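Local coordinates for protein CocE/NonD family hydrolase (Staphylococcus aureus subsp. aureus COL, PDB 3III) that probably hydrolyses ester or amide bonds, as an alpha/beta-hydrolase of the CocE/NonD family related to X-Pro dipeptidyl-peptidases, at residues 147-151 and 181-186; 176-182 and 253-259; 197-201 and 475-479; 416-422 and 483-487. Where two conformers were deposited one is given. Residue numbers count along the deposited sequence, not the author numbering.

Interaction 1 (147-151 and 181-186); sequences YEVIE and LNPPHL
Pro183 forms the apolar centre. Its CB sits over one face of the Tyr147 ring, 4.2 Å from the centroid and 24° off the normal, a CH-pi contact; its CG lies 4.0 Å from Ile150 CD1 and 3.7 Å from Tyr147 CD2. Residues 147-151 are helical, and 181-186 run alongside in the same sense as an irregular chain: CA atoms pair Tyr147 with Pro183 (5.9 Å), Ile150 with Leu186 (6.8 Å) and Glu151 with His185 (6.2 Å). Tyr147, chi1 t, lays its ring along the loop, with CD2 3.8 Å from Leu181 CB and OH 3.4 Å from Pro184 CD. Asn182, at positive phi (54°), turns the chain out of the preceding helix; Pro183 to Leu186 then make a type I turn, closed by Leu186 N to Pro183 O at 3.1 Å. A water joins Tyr147 OH (3.2 Å) to Asn182 O (3.0 Å). At the outer polar edge Glu151, m at both chi1 and chi2, curls its carboxylate over the turn and takes two hydrogen bonds from one residue: His185 N to OE2 at 2.9 Å and His185 ND1 to OE1 at 2.6 Å. Beneath, Val178 packs on Tyr147, Ile150 and Pro183. Helix 140-154 thus clasps the connection from helix 170-179 to strand 186-192, an alpha-to-beta link of the alpha/beta-hydrolase fold.

Interaction 2 (176-182 and 253-259); sequences WWVASLN and VPLSQIK
Trp177 offers the face of its five-membered ring to Val253, whose CG2 stands 3.3 Å from that ring's centroid and 9° off the normal, a tight CH-pi contact made with Trp177 chi1 at -93°. One residue back, Trp176 (chi1 m) meets Ile258 at its ring edge, Trp176 CE3 to Ile258 CD1 being 3.7 Å, and Leu255 CD2 lies 4.0 Å from Trp176 CE3. The two segments run in the same sense, CA pairs being Trp177 with Val253 (5.9 Å) and Ser180 with Ile258 (4.8 Å). Residues 176-179 are helical, and a type I turn spans Ala179 to Asn182; opposite, Pro254 centres an inverse gamma turn and 255-257 are 3-10. Ile258 CG1 fits against Ala179 CB at 3.9 Å. Past the helix, Asn182 (phi 54°) sends ND2 to Gln257 O, a 2.8 Å hydrogen bond. The contact packs the end of helix 170-179 against the lead-in to strand 262-267, with strand 186-192 touching Trp176 and Ala179, and helix 140-154 touching Trp177 and Val178.

Interaction 3 (197-201 and 475-479); sequences DMYRE and WHKHE
This is an interdomain contact: the start of helix 198-203, in the alpha/beta-hydrolase part, meets a long loop of the C-terminal non-catalytic beta domain. Backbones stay apart, with the nearest CA atoms, Arg200 and His478, at 9.2 Å, so long side chains span the gap. Asp197 is the N-cap residue, and Arg200 (chi1 m, chi2 and chi3 t) reaches straight out from the helix. First along the loop segment is Trp475, chi1 t, whose NE1 lies over one face of the Arg200 guanidinium, 3.6 Å from NE; the indole has its cation-pi partner in Arg276. His476, extended (phi -100°, psi 133°), turns its ring elsewhere and contributes backbone: its O accepts from Arg200 NH2 at 2.9 Å, while one water accepts from both Arg200 NE (2.9 Å) and His476 N (3.0 Å). Lys477, in the helical region, points away, leaving its O 3.6 Å from Arg200 NH2. His478 follows in the left-handed region (phi 56°, psi 37°), which brings its side chain, chi1 m, back toward the helix. Tyr199, chi1 t, sets its edge against the His478 face, a T-shaped pair with centroids 5.1 Å apart and planes at 64°. Beyond the pair, Tyr199 OH bonds to Pro242 O and His478 ND1 to His461. The arginine is held from the N-cap of its helix by a salt bridge, Arg200 NH1 to Asp197 OD2, at 2.8 Å.

Interaction 4 (416-422 and 483-487); sequences STKDSDD and KLSQD
Residues 416-422 run from strand 408-417 into an outward loop, while 483-487 cross them in the opposite direction: CA pairs are Ser416 with Asp487 (5.3 Å), Lys418 with Gln486 (4.6 Å) and Asp421 with Leu484 (4.5 Å). Two backbone hydrogen bonds pin the register, Leu484 N to Asp421 O at 2.8 Å and Asp487 N to Thr417 O at 3.1 Å; between them Asp419 and Ser420 bow out of contact. Leu484 (m, t) is the apolar centre, with CD1 3.8 Å from Thr417 CG2, on a t side chain, and 4.1 Å from Asp422 CA. Lys483 folds at its base (chi1 and chi2 both m), then extends (chi3 and chi4 t), passing its CD 3.5 Å from Asp421 O before NZ reaches Asp422 OD2, a 2.7 Å salt bridge. Asp422 is t, and its OD2 is also bonded to Ser460 OG; Asp421, in p, holds OD1 4.4 Å from Lys483 NZ, too far for a salt bridge. At the other end Asp487 takes positive phi (62°) and chi1 m, placing OD1 3.2 Å from Lys418 CG, while a water spans Ser416 OG (2.7 Å) and Asp487 OD1 (2.4 Å); Ser416 OG is also hydrogen-bonded to Tyr545 OH. With main-chain bonds setting the alignment and charge and water lining the exposed edge, the chemistry is that of a solvent-facing loop pair at the outer end of the beta domain, with little apolar burial beyond Leu484.

Overall arrangement
Interactions 1 and 2 hold one element from two sides: they share Leu181 and Asn182, and Val178 of interaction 2 packs directly on Tyr147, Ile150 and Pro183 of interaction 1. Interaction 2 is the more buried, dominated by tryptophan and aliphatic packing; interaction 1 is partly exposed and adds a His-carboxylate edge. Interaction 3, also buried, is more polar, joining the hydrolase part to the C-terminal domain through an arginine, and approaches interaction 2 to about 5 Å between nearest atoms. Interaction 4 is the most peripheral, its centre 34 Å from that of the chain, and relies on backbone hydrogen bonds, a salt bridge and water. Its 483-487 segment belongs to the same long loop as 475-479.

Interaction 1 (147-151 and 181-186)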
loop_
_atom_site.group_PDB
_atom_site.type_symbol
_atom_site.label_atom_id
_atom_site.label_comp_id
_atom_site.label_asym_id
_atom_site.label_seq_id
_atom_site.Cartn_x
_atom_site.Cartn_y
_atom_site.Cartn_z
ATOM N N TYR A 147 -11.700 10.614 14.279
ATOM C CA TYR A 147 -13.079 10.372 14.598
ATOM C C TYR A 147 -13.777 11.648 15.069
ATOM O O TYR A 147 -14.899 11.937 14.611
ATOM C CB TYR A 147 -13.144 9.313 15.673
ATOM C CG TYR A 147 -14.494 8.852 16.207
ATOM C CD1 TYR A 147 -15.353 9.695 16.937
ATOM C CD2 TYR A 147 -14.827 7.516 16.129
ATOM C CE1 TYR A 147 -16.539 9.195 17.503
ATOM C CE2 TYR A 147 -16.018 7.025 16.678
ATOM C CZ TYR A 147 -16.850 7.849 17.355
ATOM O OH TYR A 147 -18.003 7.314 17.887
ATOM N N GLU A 148 -13.131 12.405 15.970
ATOM C CA GLU A 148 -13.745 13.664 16.418
ATOM C C GLU A 148 -14.024 14.654 15.258
ATOM O O GLU A 148 -15.087 15.354 15.237
ATOM C CB GLU A 148 -12.932 14.332 17.548
ATOM C CG GLU A 148 -12.863 13.548 18.848
ATOM C CD GLU A 148 -12.587 14.413 20.077
ATOM O OE1 GLU A 148 -13.439 15.278 20.333
ATOM O OE2 GLU A 148 -11.546 14.220 20.768
ATOM N N VAL A 149 -13.114 14.726 14.296
ATOM C CA VAL A 149 -13.269 15.650 13.203
ATOM C C VAL A 149 -14.423 15.195 12.275
ATOM O O VAL A 149 -15.191 16.050 11.768
ATOM C CB VAL A 149 -11.935 15.905 12.425
ATOM C CG1 VAL A 149 -12.145 16.939 11.321
ATOM C CG2 VAL A 149 -10.794 16.393 13.424
ATOM N N ILE A 150 -14.550 13.880 12.054
ATOM C CA ILE A 150 -15.662 13.322 11.268
ATOM C C ILE A 150 -16.978 13.713 11.880
ATOM O O ILE A 150 -17.868 14.207 11.191
ATOM C CB ILE A 150 -15.562 11.763 11.113
ATOM C CG1 ILE A 150 -14.372 11.429 10.224
ATOM C CG2 ILE A 150 -16.872 11.178 10.608
ATOM C CD1 ILE A 150 -13.955 9.973 10.246
ATOM N N GLU A 151 -17.109 13.508 13.189
ATOM C CA GLU A 151 -18.358 13.781 13.887
ATOM C C GLU A 151 -18.661 15.269 13.960
ATOM O O GLU A 151 -19.816 15.656 13.891
ATOM C CB GLU A 151 -18.355 13.110 15.266
ATOM C CG GLU A 151 -18.309 11.567 15.159
ATOM C CD GLU A 151 -19.430 10.984 14.269
ATOM O OE1 GLU A 151 -20.622 11.214 14.624
ATOM O OE2 GLU A 151 -19.136 10.322 13.233
ATOM N N LEU A 181 -12.907 2.330 14.432
ATOM C CA LEU A 181 -13.652 2.910 15.538
ATOM C C LEU A 181 -15.175 3.137 15.235
ATOM O O LEU A 181 -15.891 3.540 16.107
ATOM C CB LEU A 181 -12.994 4.241 15.934
ATOM C CG LEU A 181 -11.505 4.244 16.306
ATOM C CD1 LEU A 181 -11.016 5.674 16.558
ATOM C CD2 LEU A 181 -11.263 3.296 17.540
ATOM N N ASN A 182 -15.576 2.943 13.977
ATOM C CA ASN A 182 -16.955 3.087 13.518
ATOM C C ASN A 182 -17.595 4.446 13.868
ATOM O O ASN A 182 -18.598 4.509 14.584
ATOM C CB ASN A 182 -17.782 1.924 14.055
ATOM C CG ASN A 182 -17.407 0.654 13.425
ATOM O OD1 ASN A 182 -17.706 0.427 12.251
ATOM N ND2 ASN A 182 -16.667 -0.187 14.162
ATOM N N PRO A 183 -17.047 5.546 13.305
ATOM C CA PRO A 183 -17.671 6.834 13.549
ATOM C C PRO A 183 -19.097 6.791 12.971
ATOM O O PRO A 183 -19.262 6.341 11.815
ATOM C CB PRO A 183 -16.756 7.832 12.763
ATOM C CG PRO A 183 -15.493 7.111 12.506
ATOM C CD PRO A 183 -15.894 5.665 12.397
ATOM N N PRO A 184 -20.132 7.226 13.751
ATOM C CA PRO A 184 -21.510 7.084 13.284
ATOM C C PRO A 184 -21.822 7.792 11.934
ATOM O O PRO A 184 -22.604 7.264 11.149
ATOM C CB PRO A 184 -22.334 7.697 14.420
ATOM C CG PRO A 184 -21.497 7.468 15.621
ATOM C CD PRO A 184 -20.086 7.560 15.173
ATOM N N HIS A 185 -21.150 8.898 11.642
ATOM C CA HIS A 185 -21.378 9.620 10.373
ATOM C C HIS A 185 -20.385 9.341 9.272
ATOM O O HIS A 185 -20.445 9.987 8.230
ATOM C CB HIS A 185 -21.506 11.128 10.667
ATOM C CG HIS A 185 -22.658 11.427 11.571
ATOM N ND1 HIS A 185 -22.560 11.359 12.944
ATOM C CD2 HIS A 185 -23.958 11.701 11.296
ATOM C CE1 HIS A 185 -23.738 11.653 13.473
ATOM N NE2 HIS A 185 -24.606 11.857 12.495
ATOM N N LEU A 186 -19.465 8.387 9.477
ATOM C CA LEU A 186 -18.620 7.899 8.402
ATOM C C LEU A 186 -19.496 6.906 7.623
ATOM O O LEU A 186 -19.785 5.792 8.104
ATOM C CB LEU A 186 -17.356 7.191 8.933
ATOM C CG LEU A 186 -16.419 6.637 7.843
ATOM C CD1 LEU A 186 -15.849 7.780 6.981
ATOM C CD2 LEU A 186 -15.335 5.697 8.447
HETATM O O HOH W 1 -18.669 4.235 17.548
#

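Interaction 2 (176-182 and 253-259)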
loop_
_atom_site.group_PDB
_atom_site.type_symbol
_atom_site.label_atom_id
_atom_site.label_comp_id
_atom_site.label_asym_id
_atom_site.label_seq_id
_atom_site.Cartn_x
_atom_site.Cartn_y
_atom_site.Cartn_z
ATOM N N TRP A 176 -8.207 3.281 7.348
ATOM C CA TRP A 176 -8.365 1.973 7.977
ATOM C C TRP A 176 -8.463 2.168 9.484
ATOM O O TRP A 176 -9.300 1.566 10.158
ATOM C CB TRP A 176 -7.175 1.054 7.668
ATOM C CG TRP A 176 -6.997 0.637 6.218
ATOM C CD1 TRP A 176 -5.864 0.832 5.460
ATOM C CD2 TRP A 176 -7.917 -0.103 5.383
ATOM N NE1 TRP A 176 -6.050 0.316 4.203
ATOM C CE2 TRP A 176 -7.272 -0.315 4.145
ATOM C CE3 TRP A 176 -9.211 -0.651 5.577
ATOM C CZ2 TRP A 176 -7.887 -0.981 3.075
ATOM C CZ3 TRP A 176 -9.798 -1.355 4.515
ATOM C CH2 TRP A 176 -9.139 -1.509 3.282
ATOM N N TRP A 177 -7.561 2.962 10.014
ATOM C CA TRP A 177 -7.592 3.285 11.444
ATOM C C TRP A 177 -8.944 3.864 11.955
ATOM O O TRP A 177 -9.573 3.281 12.849
ATOM C CB TRP A 177 -6.392 4.183 11.846
ATOM C CG TRP A 177 -5.234 3.331 12.336
ATOM C CD1 TRP A 177 -4.040 3.111 11.708
ATOM C CD2 TRP A 177 -5.187 2.568 13.553
ATOM N NE1 TRP A 177 -3.273 2.281 12.452
ATOM C CE2 TRP A 177 -3.947 1.916 13.583
ATOM C CE3 TRP A 177 -6.081 2.355 14.602
ATOM C CZ2 TRP A 177 -3.580 1.074 14.632
ATOM C CZ3 TRP A 177 -5.715 1.537 15.648
ATOM C CH2 TRP A 177 -4.483 0.914 15.667
ATOM N N VAL A 178 -9.374 4.996 11.411
ATOM C CA VAL A 178 -10.595 5.644 11.977
ATOM C C VAL A 178 -11.836 4.758 11.759
ATOM O O VAL A 178 -12.717 4.665 12.615
ATOM C CB VAL A 178 -10.775 7.089 11.451
ATOM C CG1 VAL A 178 -11.294 7.127 9.989
ATOM C CG2 VAL A 178 -11.659 7.888 12.377
ATOM N N ALA A 179 -11.884 4.050 10.639
ATOM C CA ALA A 179 -13.026 3.173 10.347
ATOM C C ALA A 179 -13.133 2.026 11.367
ATOM O O ALA A 179 -14.253 1.542 11.652
ATOM C CB ALA A 179 -12.988 2.617 8.906
ATOM N N SER A 180 -11.997 1.613 11.943
ATOM C CA SER A 180 -12.026 0.557 12.965
ATOM C C SER A 180 -12.770 1.018 14.262
ATOM O O SER A 180 -13.172 0.201 15.097
ATOM C CB SER A 180 -10.603 0.047 13.286
ATOM O OG SER A 180 -9.892 0.961 14.117
ATOM N N LEU A 181 -12.907 2.330 14.432
ATOM C CA LEU A 181 -13.652 2.910 15.538
ATOM C C LEU A 181 -15.175 3.137 15.235
ATOM O O LEU A 181 -15.891 3.540 16.107
ATOM C CB LEU A 181 -12.994 4.241 15.934
ATOM C CG LEU A 181 -11.505 4.244 16.306
ATOM C CD1 LEU A 181 -11.016 5.674 16.558
ATOM C CD2 LEU A 181 -11.263 3.296 17.540
ATOM N N ASN A 182 -15.576 2.943 13.977
ATOM C CA ASN A 182 -16.955 3.087 13.518
ATOM C C ASN A 182 -17.595 4.446 13.868
ATOM O O ASN A 182 -18.598 4.509 14.584
ATOM C CB ASN A 182 -17.782 1.924 14.055
ATOM C CG ASN A 182 -17.407 0.654 13.425
ATOM O OD1 ASN A 182 -17.706 0.427 12.251
ATOM N ND2 ASN A 182 -16.667 -0.187 14.162
ATOM N N VAL A 253 -4.052 -2.450 12.648
ATOM C CA VAL A 253 -5.462 -2.090 12.737
ATOM C C VAL A 253 -6.322 -3.361 12.961
ATOM O O VAL A 253 -6.136 -4.346 12.215
ATOM C CB VAL A 253 -5.956 -1.385 11.414
ATOM C CG1 VAL A 253 -7.500 -1.095 11.478
ATOM C CG2 VAL A 253 -5.131 -0.105 11.126
ATOM N N PRO A 254 -7.310 -3.309 13.885
ATOM C CA PRO A 254 -8.299 -4.415 14.049
ATOM C C PRO A 254 -9.364 -4.316 12.949
ATOM O O PRO A 254 -10.479 -3.841 13.176
ATOM C CB PRO A 254 -8.893 -4.187 15.443
ATOM C CG PRO A 254 -8.804 -2.706 15.658
ATOM C CD PRO A 254 -7.551 -2.220 14.856
ATOM N N LEU A 255 -9.001 -4.826 11.785
ATOM C CA LEU A 255 -9.746 -4.624 10.543
ATOM C C LEU A 255 -11.170 -5.203 10.555
ATOM O O LEU A 255 -12.044 -4.661 9.904
ATOM C CB LEU A 255 -8.964 -5.239 9.388
ATOM C CG LEU A 255 -7.661 -4.514 9.007
ATOM C CD1 LEU A 255 -6.881 -5.375 8.045
ATOM C CD2 LEU A 255 -7.934 -3.163 8.376
ATOM N N SER A 256 -11.391 -6.291 11.302
ATOM C CA SER A 256 -12.694 -6.911 11.367
ATOM C C SER A 256 -13.749 -6.073 12.104
ATOM O O SER A 256 -14.942 -6.391 12.096
ATOM C CB SER A 256 -12.572 -8.299 11.999
ATOM O OG SER A 256 -12.227 -8.203 13.354
ATOM N N GLN A 257 -13.320 -5.047 12.800
ATOM C CA GLN A 257 -14.223 -4.042 13.350
ATOM C C GLN A 257 -14.815 -3.117 12.300
ATOM O O GLN A 257 -15.792 -2.387 12.578
ATOM C CB GLN A 257 -13.464 -3.205 14.366
ATOM C CG GLN A 257 -13.013 -4.046 15.611
ATOM C CD GLN A 257 -12.302 -3.239 16.676
ATOM O OE1 GLN A 257 -12.248 -2.010 16.633
ATOM N NE2 GLN A 257 -11.774 -3.925 17.655
ATOM N N ILE A 258 -14.209 -3.066 11.120
ATOM C CA ILE A 258 -14.708 -2.118 10.088
ATOM C C ILE A 258 -16.015 -2.625 9.486
ATOM O O ILE A 258 -16.095 -3.776 8.960
ATOM C CB ILE A 258 -13.677 -1.891 8.994
ATOM C CG1 ILE A 258 -12.449 -1.222 9.592
ATOM C CG2 ILE A 258 -14.243 -1.096 7.835
ATOM C CD1 ILE A 258 -11.314 -1.077 8.557
ATOM N N LYS A 259 -17.035 -1.781 9.555
ATOM C CA LYS A 259 -18.337 -2.062 8.926
ATOM C C LYS A 259 -18.758 -1.132 7.776
ATOM O O LYS A 259 -19.778 -1.374 7.095
ATOM C CB LYS A 259 -19.421 -2.021 10.005
ATOM C CG LYS A 259 -19.175 -3.033 11.107
ATOM C CD LYS A 259 -20.138 -2.759 12.287
ATOM C CE LYS A 259 -20.297 -3.996 13.178
ATOM N NZ LYS A 259 -20.832 -3.621 14.551
#

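Interaction 3 (197-201 and 475-479)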
loop_
_atom_site.group_PDB
_atom_site.type_symbol
_atom_site.label_atom_id
_atom_site.label_comp_id
_atom_site.label_asym_id
_atom_site.label_seq_id
_atom_site.Cartn_x
_atom_site.Cartn_y
_atom_site.Cartn_z
ATOM N N ASP A 197 -0.658 -2.629 9.034
ATOM C CA ASP A 197 0.127 -3.395 10.003
ATOM C C ASP A 197 1.577 -2.991 9.841
ATOM O O ASP A 197 2.278 -3.504 9.004
ATOM C CB ASP A 197 -0.061 -4.895 9.786
ATOM C CG ASP A 197 0.673 -5.767 10.849
ATOM O OD1 ASP A 197 1.584 -5.264 11.572
ATOM O OD2 ASP A 197 0.359 -6.998 10.879
HETATM N N MSE A 198 2.005 -2.009 10.610
HETATM C CA MSE A 198 3.308 -1.404 10.397
HETATM C C MSE A 198 4.427 -2.403 10.527
HETATM O O MSE A 198 5.385 -2.339 9.752
HETATM C CB MSE A 198 3.560 -0.247 11.376
HETATM C CG MSE A 198 2.806 0.969 11.032
HETATM SE SE MSE A 198 3.209 2.472 12.287
HETATM C CE MSE A 198 5.114 2.797 11.670
ATOM N N TYR A 199 4.363 -3.283 11.522
ATOM C CA TYR A 199 5.438 -4.241 11.701
ATOM C C TYR A 199 5.678 -5.121 10.443
ATOM O O TYR A 199 6.796 -5.407 10.084
ATOM C CB TYR A 199 5.147 -5.154 12.910
ATOM C CG TYR A 199 6.258 -6.079 13.140
ATOM C CD1 TYR A 199 7.373 -5.686 13.880
ATOM C CD2 TYR A 199 6.248 -7.354 12.576
ATOM C CE1 TYR A 199 8.493 -6.580 14.049
ATOM C CE2 TYR A 199 7.298 -8.204 12.743
ATOM C CZ TYR A 199 8.422 -7.830 13.489
ATOM O OH TYR A 199 9.479 -8.717 13.607
ATOM N N ARG A 200 4.611 -5.562 9.802
ATOM C CA ARG A 200 4.714 -6.495 8.704
ATOM C C ARG A 200 4.870 -5.826 7.388
ATOM O O ARG A 200 5.205 -6.521 6.406
ATOM C CB ARG A 200 3.503 -7.430 8.650
ATOM C CG ARG A 200 3.549 -8.513 9.717
ATOM C CD ARG A 200 2.303 -9.463 9.625
ATOM N NE ARG A 200 2.388 -10.463 10.687
ATOM C CZ ARG A 200 2.110 -10.233 11.955
ATOM N NH1 ARG A 200 1.665 -9.045 12.328
ATOM N NH2 ARG A 200 2.275 -11.199 12.856
ATOM N N GLU A 201 4.572 -4.524 7.314
ATOM C CA GLU A 201 4.378 -3.889 6.006
ATOM C C GLU A 201 5.353 -2.789 5.666
ATOM O O GLU A 201 5.607 -2.597 4.489
ATOM C CB GLU A 201 2.918 -3.494 5.771
ATOM C CG GLU A 201 2.065 -4.784 5.877
ATOM C CD GLU A 201 0.572 -4.647 5.976
ATOM O OE1 GLU A 201 0.060 -3.520 6.182
ATOM O OE2 GLU A 201 -0.103 -5.725 5.885
ATOM N N TRP A 475 1.635 -16.841 7.311
ATOM C CA TRP A 475 1.534 -15.797 8.304
ATOM C C TRP A 475 2.441 -16.152 9.459
ATOM O O TRP A 475 2.257 -17.193 10.116
ATOM C CB TRP A 475 0.102 -15.669 8.776
ATOM C CG TRP A 475 -0.237 -14.344 9.433
ATOM C CD1 TRP A 475 0.168 -13.907 10.637
ATOM C CD2 TRP A 475 -1.126 -13.348 8.915
ATOM N NE1 TRP A 475 -0.393 -12.665 10.926
ATOM C CE2 TRP A 475 -1.170 -12.296 9.852
ATOM C CE3 TRP A 475 -1.877 -13.238 7.732
ATOM C CZ2 TRP A 475 -1.960 -11.181 9.668
ATOM C CZ3 TRP A 475 -2.645 -12.094 7.534
ATOM C CH2 TRP A 475 -2.675 -11.085 8.509
ATOM N N HIS A 476 3.386 -15.255 9.751
ATOM C CA HIS A 476 4.411 -15.505 10.774
ATOM C C HIS A 476 4.017 -14.795 12.041
ATOM O O HIS A 476 3.577 -13.669 11.983
ATOM C CB HIS A 476 5.755 -15.055 10.266
ATOM C CG HIS A 476 6.169 -15.787 9.023
ATOM N ND1 HIS A 476 6.036 -15.248 7.763
ATOM C CD2 HIS A 476 6.617 -17.052 8.846
ATOM C CE1 HIS A 476 6.426 -16.136 6.859
ATOM N NE2 HIS A 476 6.785 -17.245 7.492
ATOM N N LYS A 477 4.108 -15.499 13.175
ATOM C CA LYS A 477 3.810 -14.923 14.468
ATOM C C LYS A 477 4.698 -13.752 14.830
ATOM O O LYS A 477 4.218 -12.773 15.421
ATOM C CB LYS A 477 3.916 -15.978 15.572
ATOM C CG LYS A 477 2.889 -17.056 15.501
ATOM C CD LYS A 477 3.138 -18.004 16.663
ATOM C CE LYS A 477 2.092 -19.063 16.750
ATOM N NZ LYS A 477 2.273 -19.926 17.927
ATOM N N HIS A 478 5.995 -13.869 14.515
ATOM C CA HIS A 478 6.993 -12.858 14.900
ATOM C C HIS A 478 6.987 -12.637 16.408
ATOM O O HIS A 478 7.172 -11.517 16.896
ATOM C CB HIS A 478 6.784 -11.529 14.137
ATOM C CG HIS A 478 7.036 -11.630 12.660
ATOM N ND1 HIS A 478 8.285 -11.832 12.129
ATOM C CD2 HIS A 478 6.193 -11.529 11.601
ATOM C CE1 HIS A 478 8.204 -11.850 10.813
ATOM N NE2 HIS A 478 6.941 -11.691 10.464
ATOM N N GLU A 479 6.783 -13.718 17.151
ATOM C CA GLU A 479 6.687 -13.646 18.596
ATOM C C GLU A 479 8.033 -13.893 19.291
ATOM O O GLU A 479 8.382 -13.206 20.268
ATOM C CB GLU A 479 5.661 -14.666 19.110
ATOM C CG GLU A 479 5.451 -14.695 20.594
ATOM C CD GLU A 479 4.253 -15.580 20.947
ATOM O OE1 GLU A 479 4.108 -16.688 20.387
ATOM O OE2 GLU A 479 3.393 -15.137 21.727
HETATM O O HOH W 2 3.264 -12.433 8.781
#

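Interaction 4 (416-422 and 483-487)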
loop_
_atom_site.group_PDB
_atom_site.type_symbol
_atom_site.label_atom_id
_atom_site.label_comp_id
_atom_site.label_asym_id
_atom_site.label_seq_id
_atom_site.Cartn_x
_atom_site.Cartn_y
_atom_site.Cartn_z
ATOM N N SER A 416 19.654 -24.160 5.666
ATOM C CA SER A 416 20.586 -24.164 6.764
ATOM C C SER A 416 21.742 -23.221 6.474
ATOM O O SER A 416 21.947 -22.833 5.357
ATOM C CB SER A 416 21.182 -25.545 7.009
ATOM O OG SER A 416 22.117 -25.865 5.989
ATOM N N THR A 417 22.534 -22.922 7.502
ATOM C CA THR A 417 23.677 -22.022 7.398
ATOM C C THR A 417 24.731 -22.519 8.418
ATOM O O THR A 417 24.423 -23.165 9.416
ATOM C CB THR A 417 23.302 -20.522 7.659
ATOM O OG1 THR A 417 24.460 -19.691 7.512
ATOM C CG2 THR A 417 22.728 -20.313 9.088
ATOM N N LYS A 418 25.988 -22.276 8.098
ATOM C CA LYS A 418 27.066 -22.707 8.922
ATOM C C LYS A 418 27.723 -21.589 9.697
ATOM O O LYS A 418 28.224 -21.837 10.805
ATOM C CB LYS A 418 28.112 -23.385 8.064
ATOM C CG LYS A 418 28.268 -24.800 8.429
ATOM C CD LYS A 418 29.225 -25.544 7.477
ATOM C CE LYS A 418 30.654 -25.033 7.585
ATOM N NZ LYS A 418 31.460 -25.384 6.350
ATOM N N ASP A 419 27.777 -20.392 9.117
ATOM C CA ASP A 419 28.586 -19.297 9.664
ATOM C C ASP A 419 27.838 -18.269 10.460
ATOM O O ASP A 419 28.446 -17.299 10.929
ATOM C CB ASP A 419 29.282 -18.539 8.545
ATOM C CG ASP A 419 30.340 -19.344 7.854
ATOM O OD1 ASP A 419 30.653 -20.480 8.287
ATOM O OD2 ASP A 419 30.875 -18.798 6.865
ATOM N N SER A 420 26.531 -18.441 10.603
ATOM C CA SER A 420 25.711 -17.483 11.339
ATOM C C SER A 420 24.694 -18.295 12.102
ATOM O O SER A 420 24.558 -19.486 11.849
ATOM C CB SER A 420 25.014 -16.566 10.352
ATOM O OG SER A 420 24.507 -15.421 10.978
ATOM N N ASP A 421 23.979 -17.660 13.022
ATOM C CA ASP A 421 22.879 -18.312 13.701
ATOM C C ASP A 421 21.517 -17.822 13.183
ATOM O O ASP A 421 20.506 -18.019 13.836
ATOM C CB ASP A 421 22.969 -18.103 15.203
ATOM C CG ASP A 421 22.733 -16.668 15.619
ATOM O OD1 ASP A 421 22.704 -15.718 14.782
ATOM O OD2 ASP A 421 22.625 -16.483 16.835
ATOM N N ASP A 422 21.524 -17.199 12.004
ATOM C CA ASP A 422 20.297 -16.686 11.376
ATOM C C ASP A 422 20.564 -16.411 9.897
ATOM O O ASP A 422 21.715 -16.372 9.436
ATOM C CB ASP A 422 19.873 -15.431 12.129
ATOM C CG ASP A 422 18.386 -15.113 12.018
ATOM O OD1 ASP A 422 17.683 -15.711 11.182
ATOM O OD2 ASP A 422 17.926 -14.237 12.787
ATOM N N LYS A 483 16.743 -19.047 16.822
ATOM C CA LYS A 483 18.061 -18.933 16.185
ATOM C C LYS A 483 18.533 -20.320 15.764
ATOM O O LYS A 483 18.059 -21.365 16.257
ATOM C CB LYS A 483 19.075 -18.177 17.084
ATOM C CG LYS A 483 18.763 -16.626 17.306
ATOM C CD LYS A 483 18.964 -15.756 16.014
ATOM C CE LYS A 483 19.040 -14.235 16.314
ATOM N NZ LYS A 483 19.049 -13.302 15.098
ATOM N N LEU A 484 19.468 -20.360 14.846
ATOM C CA LEU A 484 19.872 -21.655 14.284
ATOM C C LEU A 484 21.211 -22.151 14.828
ATOM O O LEU A 484 22.058 -21.347 15.184
ATOM C CB LEU A 484 19.991 -21.554 12.760
ATOM C CG LEU A 484 18.788 -21.122 11.922
ATOM C CD1 LEU A 484 19.224 -20.557 10.538
ATOM C CD2 LEU A 484 17.769 -22.226 11.779
ATOM N N SER A 485 21.379 -23.474 14.848
ATOM C CA SER A 485 22.680 -24.142 15.047
ATOM C C SER A 485 23.380 -24.447 13.722
ATOM O O SER A 485 22.746 -24.522 12.655
ATOM C CB SER A 485 22.515 -25.454 15.796
ATOM O OG SER A 485 21.894 -25.248 17.033
ATOM N N GLN A 486 24.695 -24.623 13.773
ATOM C CA GLN A 486 25.405 -25.013 12.550
ATOM C C GLN A 486 24.746 -26.210 11.893
ATOM O O GLN A 486 24.499 -27.247 12.532
ATOM C CB GLN A 486 26.882 -25.330 12.804
ATOM C CG GLN A 486 27.662 -24.091 13.127
ATOM C CD GLN A 486 29.125 -24.331 13.213
ATOM O OE1 GLN A 486 29.686 -25.193 12.513
ATOM N NE2 GLN A 486 29.771 -23.599 14.104
ATOM N N ASP A 487 24.433 -26.024 10.612
ATOM C CA ASP A 487 23.832 -27.064 9.780
ATOM C C ASP A 487 22.451 -27.578 10.237
ATOM O O ASP A 487 21.981 -28.601 9.725
ATOM C CB ASP A 487 24.834 -28.203 9.585
ATOM C CG ASP A 487 26.066 -27.740 8.820
ATOM O OD1 ASP A 487 25.927 -26.851 7.943
ATOM O OD2 ASP A 487 27.177 -28.205 9.119
HETATM O O HOH W 3 24.582 -25.216 6.736
HETATM O O HOH W 4 21.377 -23.627 10.079
HETATM O O HOH W 5 25.115 -21.561 14.420
#